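Local coordinates for CurF (Lyngbya majuscula, PDB 5DP2), which binds NADP in its enoyl reductase domain, which acts as the cyclopropanase of curacin A biosynthesis, at residues Q12-S17 / T25-E30; W262-V267 / Y276-M281. All blocks are in the same frame, centred on the assembly; numbering follows the deposited sequence.

Interaction 1: Q12-S17 / T25-E30; sequences QLRIPS and TWMPQE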
ATOM      1  N   GLN A  12       0.381  14.675  16.740  1.00  5.37           N
ATOM      2  CA  GLN A  12       1.042  13.670  15.902  1.00  5.23           C
ATOM      3  C   GLN A  12       0.891  12.310  16.580  1.00  5.29           C
ATOM      4  O   GLN A  12       1.066  12.205  17.802  1.00  6.02           O
ATOM      5  CB  GLN A  12       2.517  14.003  15.690  1.00  5.38           C
ATOM      6  CG  GLN A  12       3.254  12.971  14.843  1.00  5.31           C
ATOM      7  CD  GLN A  12       4.639  13.463  14.485  1.00  5.41           C
ATOM      8  OE1 GLN A  12       5.583  13.342  15.279  1.00  6.16           O
ATOM      9  NE2 GLN A  12       4.764  14.049  13.308  1.00  5.86           N
ATOM     10  N   LEU A  13       0.587  11.280  15.794  1.00  5.24           N
ATOM     11  CA  LEU A  13       0.401   9.929  16.349  1.00  5.50           C
ATOM     12  C   LEU A  13       1.770   9.345  16.697  1.00  5.53           C
ATOM     13  O   LEU A  13       2.688   9.314  15.884  1.00  5.75           O
ATOM     14  CB  LEU A  13      -0.312   9.063  15.299  1.00  5.35           C
ATOM     15  CG  LEU A  13      -0.824   7.716  15.814  1.00  6.26           C
ATOM     16  CD1 LEU A  13      -1.927   7.899  16.819  1.00  7.62           C
ATOM     17  CD2 LEU A  13      -1.321   6.901  14.615  1.00  6.54           C
ATOM     18  N   ARG A  14       1.886   8.852  17.944  1.00  5.84           N
ATOM     19  CA  ARG A  14       3.141   8.347  18.464  1.00  6.26           C
ATOM     20  C   ARG A  14       2.881   7.158  19.378  1.00  6.66           C
ATOM     21  O   ARG A  14       1.743   6.904  19.771  1.00  7.94           O
ATOM     22  CB  ARG A  14       3.887   9.460  19.240  1.00  6.46           C
ATOM     23  CG  ARG A  14       4.237  10.691  18.404  1.00  6.30           C
ATOM     24  CD  ARG A  14       5.358  10.455  17.406  1.00  6.18           C
ATOM     25  NE  ARG A  14       6.682  10.557  18.056  1.00  6.67           N
ATOM     26  CZ  ARG A  14       7.261  11.731  18.329  1.00  6.84           C
ATOM     27  NH1 ARG A  14       6.765  12.866  17.884  1.00  7.07           N
ATOM     28  NH2 ARG A  14       8.375  11.762  19.054  1.00  7.98           N
ATOM     29  N   ILE A  15       3.956   6.459  19.724  1.00  7.10           N
ATOM     30  CA  ILE A  15       3.914   5.392  20.723  1.00  7.79           C
ATOM     31  C   ILE A  15       5.060   5.584  21.718  1.00  8.75           C
ATOM     32  O   ILE A  15       6.117   6.102  21.365  1.00  9.85           O
ATOM     33  CB  ILE A  15       4.011   3.991  20.085  1.00  8.42           C
ATOM     34  CG1 ILE A  15       5.242   3.846  19.194  1.00  8.83           C
ATOM     35  CG2 ILE A  15       2.736   3.650  19.337  1.00  9.17           C
ATOM     36  CD1 ILE A  15       5.487   2.441  18.683  1.00  9.92           C
ATOM     37  N   PRO A  16       4.887   5.058  22.946  1.00 10.07           N
ATOM     38  CA  PRO A  16       5.965   5.120  23.924  1.00 11.81           C
ATOM     39  C   PRO A  16       6.929   3.949  23.814  1.00 11.89           C
ATOM     40  O   PRO A  16       8.053   4.017  24.345  1.00 14.31           O
ATOM     41  CB  PRO A  16       5.218   5.060  25.253  1.00 13.98           C
ATOM     42  CG  PRO A  16       3.995   4.261  24.962  1.00 14.17           C
ATOM     43  CD  PRO A  16       3.604   4.705  23.575  1.00 12.25           C
ATOM     44  N   SER A  17       6.492   2.862  23.191  1.00 11.80           N
ATOM     45  CA  SER A  17       7.190   1.577  23.223  1.00 12.13           C
ATOM     46  C   SER A  17       6.409   0.679  22.259  1.00 11.19           C
ATOM     47  O   SER A  17       5.266   0.991  21.892  1.00 11.47           O
ATOM     48  CB  SER A  17       7.205   0.956  24.622  1.00 15.33           C
ATOM     49  OG  SER A  17       5.889   0.824  25.126  1.00 17.98           O
ATOM     50  N   THR A  25      -1.045   7.075  20.644  1.00  8.59           N
ATOM     51  CA  THR A  25      -1.367   8.288  21.370  0.58  9.63           C
ATOM     52  C   THR A  25      -1.250   9.499  20.430  1.00  7.99           C
ATOM     53  O   THR A  25      -0.261   9.610  19.724  1.00  8.90           O
ATOM     54  CB  THR A  25      -0.340   8.443  22.527  0.58 12.02           C
ATOM     55  OG1 THR A  25      -0.344   7.265  23.357  0.58 14.60           O
ATOM     56  CG2 THR A  25      -0.606   9.688  23.362  0.58 13.11           C
ATOM     57  N   TRP A  26      -2.183  10.448  20.493  1.00  8.38           N
ATOM     58  CA  TRP A  26      -2.044  11.726  19.805  1.00  8.04           C
ATOM     59  C   TRP A  26      -1.217  12.660  20.705  1.00  8.24           C
ATOM     60  O   TRP A  26      -1.706  13.164  21.706  1.00 13.68           O
ATOM     61  CB  TRP A  26      -3.403  12.331  19.492  1.00  8.85           C
ATOM     62  CG  TRP A  26      -4.142  11.604  18.387  1.00  9.01           C
ATOM     63  CD1 TRP A  26      -5.263  10.824  18.502  1.00 11.19           C
ATOM     64  CD2 TRP A  26      -3.789  11.603  16.988  1.00  8.46           C
ATOM     65  NE1 TRP A  26      -5.616  10.335  17.264  1.00 12.85           N
ATOM     66  CE2 TRP A  26      -4.733  10.808  16.324  1.00 10.92           C
ATOM     67  CE3 TRP A  26      -2.762  12.209  16.235  1.00  8.53           C
ATOM     68  CZ2 TRP A  26      -4.687  10.598  14.951  1.00 12.08           C
ATOM     69  CZ3 TRP A  26      -2.738  12.021  14.857  1.00  9.41           C
ATOM     70  CH2 TRP A  26      -3.694  11.216  14.232  1.00 11.07           C
ATOM     71  N   MET A  27       0.045  12.852  20.349  1.00  7.12           N
ATOM     72  CA  MET A  27       0.949  13.674  21.148  0.50  7.79           C
ATOM     73  C   MET A  27       0.900  15.125  20.704  1.00  6.79           C
ATOM     74  O   MET A  27       0.882  15.419  19.502  1.00  7.44           O
ATOM     75  CB  MET A  27       2.363  13.155  21.029  0.50  9.00           C
ATOM     76  CG  MET A  27       2.544  11.819  21.723  0.50 10.43           C
ATOM     77  SD  MET A  27       2.249  11.836  23.501  0.50 16.56           S
ATOM     78  CE  MET A  27       3.793  12.514  24.112  0.50 20.21           C
ATOM     79  N   PRO A  28       0.890  16.058  21.657  1.00  6.68           N
ATOM     80  CA  PRO A  28       0.912  17.482  21.283  1.00  6.99           C
ATOM     81  C   PRO A  28       2.134  17.837  20.432  1.00  6.95           C
ATOM     82  O   PRO A  28       3.220  17.290  20.617  1.00  7.76           O
ATOM     83  CB  PRO A  28       0.974  18.184  22.654  1.00  8.94           C
ATOM     84  CG  PRO A  28       0.419  17.188  23.621  1.00 10.94           C
ATOM     85  CD  PRO A  28       0.874  15.870  23.122  1.00  8.18           C
ATOM     86  N   GLN A  29       1.945  18.788  19.507  1.00  6.97           N
ATOM     87  CA  GLN A  29       3.000  19.284  18.644  1.00  7.43           C
ATOM     88  C   GLN A  29       2.971  20.796  18.570  1.00  8.59           C
ATOM     89  O   GLN A  29       1.913  21.391  18.655  1.00 10.84           O
ATOM     90  CB  GLN A  29       2.793  18.737  17.219  1.00  7.44           C
ATOM     91  CG  GLN A  29       2.897  17.227  17.123  1.00  6.89           C
ATOM     92  CD  GLN A  29       4.324  16.778  17.116  1.00  7.58           C
ATOM     93  OE1 GLN A  29       4.975  16.801  16.084  1.00  9.47           O
ATOM     94  NE2 GLN A  29       4.814  16.322  18.246  1.00  8.29           N
ATOM     95  N   GLU A  30       4.129  21.390  18.313  1.00 10.29           N
ATOM     96  CA  GLU A  30       4.162  22.801  17.953  1.00 13.37           C
ATOM     97  C   GLU A  30       3.773  22.981  16.472  1.00 13.00           C
ATOM     98  O   GLU A  30       3.921  22.079  15.623  1.00 14.60           O
ATOM     99  CB  GLU A  30       5.540  23.392  18.242  1.00 18.12           C
ATOM    100  CG  GLU A  30       5.914  23.271  19.714  1.00 21.73           C
ATOM    101  CD  GLU A  30       5.044  24.122  20.641  1.00 28.07           C
ATOM    102  OE1 GLU A  30       4.756  25.292  20.300  1.00 37.80           O
ATOM    103  OE2 GLU A  30       4.645  23.623  21.722  1.00 33.22           O
TER
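The N-terminal β hairpin of the chain is built here, Q12-R14 of strand 11-14 pairing with T25-M27 of strand 25-28. The register rests on four backbone hydrogen bonds. Q12 and M27 form one hydrogen-bonded antiparallel pair, with M27 N to Q12 O at 2.8 Å; R14 and T25 form the next, with R14 N to T25 O at 2.9 Å, and L13-W26 is the non-hydrogen-bonded pair between them. The axes of the short segments 12-14 and 25-28 run at 125° to each other rather than near 180°, consistent with strong twist.

On the face bearing L13 and W26, L13 CG stands anti to the backbone N (chi1 -169°). From there CD1 lies over the centre of the six-membered ring of W26, 4.1 Å from its centroid and only 13° off the normal: a CH-pi contact. L13 CB lies over the same ring, 3.9 Å from W26 CZ3. W26 NE1 is bonded to S318 O, and V321 of helix 321-329 touches both side chains.

The other face carries Q12, R14, T25 and M27. In one of the two conformers of M27, its CG meets R14 CB at 3.7 Å, a contact that is therefore less certain. The R14 chain is bent at chi2 and chi3, and NH1 donates to Q12 OE1 at 2.9 Å, in the amide's carbonyl plane but tilted from the guanidinium plane. Q12 OE1 also accepts from R69 NH1, so two cationic groups grip one buried oxygen and probably polarise the amide. Q29, beyond the strand, sets CG against Q12 CB at 3.5 Å, while its OE1 takes another bond from R69 NH1. The arrangement is that of a two-stranded, twisted antiparallel β hairpin.

Interaction 2: W262-V267 / Y276-M281; sequences WSHEQV and YFPFDM. With NAP (NADP nicotinamide-adenine-dinucleotide phosphate), chain B.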
ATOM      1  N   TRP A 262      12.560 -15.407   0.244  1.00  6.91           N
ATOM      2  CA  TRP A 262      13.663 -16.111  -0.370  1.00  6.69           C
ATOM      3  C   TRP A 262      14.581 -15.163  -1.152  1.00  6.53           C
ATOM      4  O   TRP A 262      14.159 -14.098  -1.618  1.00  7.03           O
ATOM      5  CB  TRP A 262      13.140 -17.219  -1.294  1.00  6.82           C
ATOM      6  CG  TRP A 262      12.507 -18.390  -0.595  1.00  7.23           C
ATOM      7  CD1 TRP A 262      11.933 -18.428   0.651  1.00  7.95           C
ATOM      8  CD2 TRP A 262      12.360 -19.706  -1.136  1.00  7.27           C
ATOM      9  NE1 TRP A 262      11.445 -19.687   0.916  1.00  9.19           N
ATOM     10  CE2 TRP A 262      11.693 -20.502  -0.159  1.00  8.17           C
ATOM     11  CE3 TRP A 262      12.755 -20.300  -2.337  1.00  7.16           C
ATOM     12  CZ2 TRP A 262      11.429 -21.859  -0.365  1.00  8.66           C
ATOM     13  CZ3 TRP A 262      12.487 -21.631  -2.539  1.00  8.50           C
ATOM     14  CH2 TRP A 262      11.829 -22.405  -1.557  1.00  8.90           C
ATOM     15  N   SER A 263      15.822 -15.575  -1.327  1.00  7.29           N
ATOM     16  CA  SER A 263      16.740 -14.879  -2.220  1.00  7.93           C
ATOM     17  C   SER A 263      16.523 -15.332  -3.673  1.00  7.45           C
ATOM     18  O   SER A 263      15.925 -16.371  -3.948  1.00  7.44           O
ATOM     19  CB  SER A 263      18.182 -15.139  -1.820  1.00  9.18           C
ATOM     20  OG  SER A 263      18.511 -16.480  -2.116  1.00  9.28           O
ATOM     21  N   HIS A 264      17.098 -14.571  -4.602  1.00  8.16           N
ATOM     22  CA  HIS A 264      17.049 -14.956  -5.990  1.00  8.31           C
ATOM     23  C   HIS A 264      17.644 -16.331  -6.218  1.00  7.75           C
ATOM     24  O   HIS A 264      17.121 -17.142  -7.007  1.00  8.39           O
ATOM     25  CB  HIS A 264      17.772 -13.929  -6.867  1.00  9.85           C
ATOM     26  CG  HIS A 264      16.998 -12.673  -7.075  1.00 12.77           C
ATOM     27  ND1 HIS A 264      16.952 -11.654  -6.147  1.00 15.11           N
ATOM     28  CD2 HIS A 264      16.211 -12.275  -8.102  1.00 14.35           C
ATOM     29  CE1 HIS A 264      16.207 -10.670  -6.611  1.00 14.11           C
ATOM     30  NE2 HIS A 264      15.725 -11.031  -7.785  1.00 17.62           N
ATOM     31  N   GLU A 265      18.760 -16.627  -5.559  1.00  8.50           N
ATOM     32  CA  GLU A 265      19.425 -17.924  -5.733  1.00  8.70           C
ATOM     33  C   GLU A 265      18.570 -19.075  -5.207  1.00  8.04           C
ATOM     34  O   GLU A 265      18.535 -20.161  -5.790  1.00  9.39           O
ATOM     35  CB  GLU A 265      20.818 -17.878  -5.048  1.00 10.23           C
ATOM     36  CG  GLU A 265      21.803 -16.909  -5.722  1.00 14.47           C
ATOM     37  CD  GLU A 265      21.479 -15.394  -5.600  1.00 17.06           C
ATOM     38  OE1 GLU A 265      20.905 -14.924  -4.577  1.00 15.85           O
ATOM     39  OE2 GLU A 265      21.826 -14.626  -6.533  1.00 25.60           O
ATOM     40  N   GLN A 266      17.874 -18.844  -4.091  1.00  7.76           N
ATOM     41  CA  GLN A 266      16.984 -19.869  -3.524  1.00  7.67           C
ATOM     42  C   GLN A 266      15.806 -20.143  -4.475  1.00  6.99           C
ATOM     43  O   GLN A 266      15.418 -21.300  -4.688  1.00  8.22           O
ATOM     44  CB  GLN A 266      16.528 -19.438  -2.137  1.00  7.35           C
ATOM     45  CG  GLN A 266      17.670 -19.463  -1.118  1.00  8.19           C
ATOM     46  CD  GLN A 266      17.379 -18.671   0.157  1.00  7.69           C
ATOM     47  OE1 GLN A 266      16.414 -17.936   0.253  1.00  8.34           O
ATOM     48  NE2 GLN A 266      18.272 -18.785   1.131  1.00  8.55           N
ATOM     49  N   VAL A 267      15.219 -19.080  -5.044  1.00  6.81           N
ATOM     50  CA  VAL A 267      14.131 -19.273  -6.011  1.00  6.76           C
ATOM     51  C   VAL A 267      14.654 -20.022  -7.246  1.00  7.13           C
ATOM     52  O   VAL A 267      14.004 -20.971  -7.705  1.00  7.94           O
ATOM     53  CB  VAL A 267      13.460 -17.939  -6.375  1.00  6.53           C
ATOM     54  CG1 VAL A 267      12.416 -18.140  -7.481  1.00  7.50           C
ATOM     55  CG2 VAL A 267      12.828 -17.298  -5.150  1.00  6.65           C
ATOM     56  N   TYR A 276      11.915 -13.548 -10.707  1.00  6.62           N
ATOM     57  CA  TYR A 276      11.575 -13.222  -9.315  1.00  5.89           C
ATOM     58  C   TYR A 276      11.743 -11.725  -9.073  1.00  5.84           C
ATOM     59  O   TYR A 276      12.811 -11.162  -9.349  1.00  7.05           O
ATOM     60  CB  TYR A 276      12.489 -14.028  -8.395  1.00  6.74           C
ATOM     61  CG  TYR A 276      12.306 -13.791  -6.906  1.00  6.26           C
ATOM     62  CD1 TYR A 276      11.058 -13.719  -6.316  1.00  6.29           C
ATOM     63  CD2 TYR A 276      13.418 -13.646  -6.096  1.00  6.65           C
ATOM     64  CE1 TYR A 276      10.931 -13.553  -4.945  1.00  6.16           C
ATOM     65  CE2 TYR A 276      13.306 -13.470  -4.727  1.00  6.35           C
ATOM     66  CZ  TYR A 276      12.055 -13.435  -4.151  1.00  6.06           C
ATOM     67  OH  TYR A 276      11.884 -13.285  -2.794  1.00  7.18           O
ATOM     68  N   PHE A 277      10.679 -11.110  -8.540  1.00  5.20           N
ATOM     69  CA  PHE A 277      10.587  -9.679  -8.344  1.00  5.59           C
ATOM     70  C   PHE A 277      10.158  -9.323  -6.908  1.00  5.49           C
ATOM     71  O   PHE A 277       9.031  -8.920  -6.661  1.00  5.93           O
ATOM     72  CB  PHE A 277       9.614  -9.053  -9.337  1.00  6.67           C
ATOM     73  CG  PHE A 277      10.031  -9.199 -10.761  1.00  7.48           C
ATOM     74  CD1 PHE A 277      11.114  -8.494 -11.238  1.00  9.04           C
ATOM     75  CD2 PHE A 277       9.317 -10.017 -11.646  1.00  9.42           C
ATOM     76  CE1 PHE A 277      11.501  -8.590 -12.574  1.00 10.41           C
ATOM     77  CE2 PHE A 277       9.676 -10.110 -12.975  1.00 10.59           C
ATOM     78  CZ  PHE A 277      10.785  -9.426 -13.424  1.00 11.13           C
ATOM     79  N   PRO A 278      11.102  -9.432  -5.941  1.00  5.38           N
ATOM     80  CA  PRO A 278      10.855  -8.881  -4.620  1.00  5.57           C
ATOM     81  C   PRO A 278      11.149  -7.382  -4.627  1.00  5.68           C
ATOM     82  O   PRO A 278      12.126  -6.942  -5.271  1.00  7.00           O
ATOM     83  CB  PRO A 278      11.897  -9.615  -3.757  1.00  6.26           C
ATOM     84  CG  PRO A 278      13.073  -9.829  -4.676  1.00  6.38           C
ATOM     85  CD  PRO A 278      12.431 -10.048  -6.056  1.00  6.12           C
ATOM     86  N   PHE A 279      10.364  -6.590  -3.904  1.00  5.62           N
ATOM     87  CA  PHE A 279      10.685  -5.175  -3.803  1.00  5.86           C
ATOM     88  C   PHE A 279      10.028  -4.585  -2.579  1.00  6.05           C
ATOM     89  O   PHE A 279       9.081  -5.154  -2.022  1.00  6.58           O
ATOM     90  CB  PHE A 279      10.283  -4.374  -5.064  1.00  6.46           C
ATOM     91  CG  PHE A 279       8.795  -4.363  -5.366  1.00  5.88           C
ATOM     92  CD1 PHE A 279       8.211  -5.356  -6.123  1.00  7.21           C
ATOM     93  CD2 PHE A 279       7.980  -3.342  -4.919  1.00  6.85           C
ATOM     94  CE1 PHE A 279       6.858  -5.308  -6.427  1.00  8.00           C
ATOM     95  CE2 PHE A 279       6.624  -3.324  -5.197  1.00  7.30           C
ATOM     96  CZ  PHE A 279       6.063  -4.306  -5.965  1.00  6.76           C
ATOM     97  N   ASP A 280      10.518  -3.404  -2.178  1.00  7.11           N
ATOM     98  CA  ASP A 280       9.982  -2.638  -1.061  1.00  6.96           C
ATOM     99  C   ASP A 280       9.811  -1.200  -1.529  1.00  6.27           C
ATOM    100  O   ASP A 280      10.803  -0.502  -1.820  1.00  7.02           O
ATOM    101  CB  ASP A 280      10.884  -2.747   0.178  1.00  8.15           C
ATOM    102  CG  ASP A 280      10.275  -2.064   1.404  1.00 10.62           C
ATOM    103  OD1 ASP A 280       9.584  -1.060   1.226  1.00 16.72           O
ATOM    104  OD2 ASP A 280      10.495  -2.526   2.551  1.00 11.92           O
ATOM    105  N   MET A 281       8.560  -0.782  -1.656  1.00  6.44           N
ATOM    106  CA  MET A 281       8.290   0.558  -2.175  1.00  6.40           C
ATOM    107  C   MET A 281       8.884   1.667  -1.339  1.00  6.28           C
ATOM    108  O   MET A 281       9.305   2.693  -1.880  1.00  7.16           O
ATOM    109  CB  MET A 281       6.798   0.777  -2.324  1.00  7.60           C
ATOM    110  CG  MET A 281       6.154  -0.094  -3.361  1.00  8.18           C
ATOM    111  SD  MET A 281       6.660   0.259  -5.074  1.00  8.01           S
ATOM    112  CE  MET A 281       5.668   1.707  -5.377  1.00  9.46           C
TER
HETATM  113  PA  NAP B 401      -4.000  -5.620   3.560  0.91  5.73           P
HETATM  114  O1A NAP B 401      -5.187  -4.721   3.519  0.91  5.89           O
HETATM  115  O2A NAP B 401      -3.702  -6.486   2.391  0.91  7.21           O
HETATM  116  O5B NAP B 401      -4.123  -6.492   4.894  0.91  6.09           O
HETATM  117  C5B NAP B 401      -3.340  -7.679   5.081  0.91  6.88           C
HETATM  118  C4B NAP B 401      -3.851  -8.854   4.276  0.91  6.87           C
HETATM  119  O4B NAP B 401      -3.138 -10.002   4.671  0.91  8.01           O
HETATM  120  C3B NAP B 401      -5.315  -9.133   4.451  0.91  7.47           C
HETATM  121  O3B NAP B 401      -5.961  -8.924   3.194  0.91  8.85           O
HETATM  122  C2B NAP B 401      -5.400 -10.604   4.901  0.91  6.26           C
HETATM  123  O2B NAP B 401      -6.309 -11.440   4.242  0.91  6.50           O
HETATM  124  C1B NAP B 401      -4.020 -11.140   4.570  0.91  6.89           C
HETATM  125  N9A NAP B 401      -3.507 -12.121   5.516  0.91  7.20           N
HETATM  126  C8A NAP B 401      -2.840 -11.865   6.694  0.91  9.94           C
HETATM  127  N7A NAP B 401      -2.506 -13.022   7.313  0.91 11.23           N
HETATM  128  C5A NAP B 401      -2.948 -14.012   6.524  0.91  8.87           C
HETATM  129  C6A NAP B 401      -2.916 -15.437   6.587  0.91 10.50           C
HETATM  130  N6A NAP B 401      -2.330 -16.051   7.634  0.91 14.12           N
HETATM  131  N1A NAP B 401      -3.465 -16.126   5.595  0.91 10.48           N
HETATM  132  C2A NAP B 401      -4.038 -15.483   4.572  0.91  8.65           C
HETATM  133  N3A NAP B 401      -4.128 -14.161   4.401  0.91  6.87           N
HETATM  134  C4A NAP B 401      -3.603 -13.441   5.380  0.91  6.92           C
HETATM  135  O3  NAP B 401      -2.681  -4.758   3.890  0.91  5.81           O
HETATM  136  PN  NAP B 401      -1.807  -3.822   2.928  0.91  5.26           P
HETATM  137  O1N NAP B 401      -1.400  -2.641   3.720  0.91  5.57           O
HETATM  138  O2N NAP B 401      -2.508  -3.610   1.618  0.91  6.92           O
HETATM  139  O5D NAP B 401      -0.531  -4.707   2.728  0.91  7.01           O
HETATM  140  C5D NAP B 401      -0.650  -5.948   1.994  0.91  8.65           C
HETATM  141  C4D NAP B 401       0.599  -6.827   2.254  0.91  8.42           C
HETATM  142  O4D NAP B 401       1.633  -6.358   1.429  0.91  9.49           O
HETATM  143  C3D NAP B 401       1.150  -6.753   3.683  0.91  9.11           C
HETATM  144  O3D NAP B 401       1.806  -7.996   3.966  0.91 12.73           O
HETATM  145  C2D NAP B 401       2.122  -5.602   3.613  0.91  9.79           C
HETATM  146  O2D NAP B 401       3.125  -5.727   4.625  0.91 14.82           O
HETATM  147  C1D NAP B 401       2.669  -5.747   2.217  0.91  8.87           C
HETATM  148  N1N NAP B 401       3.055  -4.551   1.438  0.91  8.67           N
HETATM  149  C2N NAP B 401       4.294  -4.476   0.902  0.91  8.23           C
HETATM  150  C3N NAP B 401       4.714  -3.385   0.146  0.91  8.37           C
HETATM  151  C7N NAP B 401       6.091  -3.356  -0.423  0.91  8.67           C
HETATM  152  O7N NAP B 401       6.433  -2.289  -0.887  0.91 11.10           O
HETATM  153  N7N NAP B 401       6.843  -4.488  -0.398  0.91  9.26           N
HETATM  154  C4N NAP B 401       3.822  -2.329  -0.070  0.91  9.36           C
HETATM  155  C5N NAP B 401       2.554  -2.430   0.488  0.91  9.48           C
HETATM  156  C6N NAP B 401       2.179  -3.551   1.239  0.91  9.50           C
HETATM  157  P2B NAP B 401      -7.890 -11.422   4.483  0.91  6.51           P
HETATM  158  O1X NAP B 401      -8.398 -10.099   3.926  0.91  6.19           O
HETATM  159  O2X NAP B 401      -8.352 -12.616   3.698  0.91  6.96           O
HETATM  160  O3X NAP B 401      -8.109 -11.533   5.973  0.91  7.91           O
HETATM  161  O   HOH W   1      10.256 -15.127  -1.477  1.00  8.78           O
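W262 meets Y276 through its backbone: Y276 OH donates to W262 O over 2.7 Å, the carbonyl oxygen lying at the edge of the phenol ring. A water donates to Y276 OH and accepts from W262 N, so the hydroxyl is tied to both backbone polar atoms of W262. S263 is the N-cap of helix 264-270. Its OG accepts from Q266 N at 3.1 Å and Q266 OE1 accepts from S263 N, the reciprocal pair that defines a capping box.

H264, in the first turn, presents a ring face to the edge of Y276: CD2 of Y276 lies over the imidazole centre, the centroids are 4.9 Å apart and the planes meet at 63°, an edge-to-face pair. H264 NE2 also makes a weak hydrogen bond to Y276 O (3.3 Å).

One turn on, with Y276 CG anti to its backbone N (chi1 178°), V267 places CG2 over the centre of the Y276 ring, 3.8 Å from its centroid, while P278 CD lies over the opposite face; the phenol is thus sandwiched. Just past strand 275-278, F279 O accepts from N7N of NADP at 2.8 Å, and M281 N donates to O7N of the same carboxamide at 2.7 Å, nearly straight at 175°. Helix against edge strand, with the nicotinamide amide read by backbone beyond it, is typical of a β-α-β unit in a Rossmann-type dinucleotide-binding domain.

How the interactions relate
The two contacts lie in series along the chain and do not touch: their centres are about 35 Å apart and their nearest atoms about 18 Å. Interaction 1 is a local hairpin near the N-terminus, its centre about 23 Å from that of the chain, and neither of its segments holds a residue of the NADP pocket. Interaction 2, about 18 Å from the chain centre, joins helix 264-270 to strand 275-278, an outermost strand of the six-stranded parallel sheet, and runs directly into the pocket through F279, D280 and M281. There D280 also forms a salt bridge with R51, joining the cofactor-binding loop to helix 50-57.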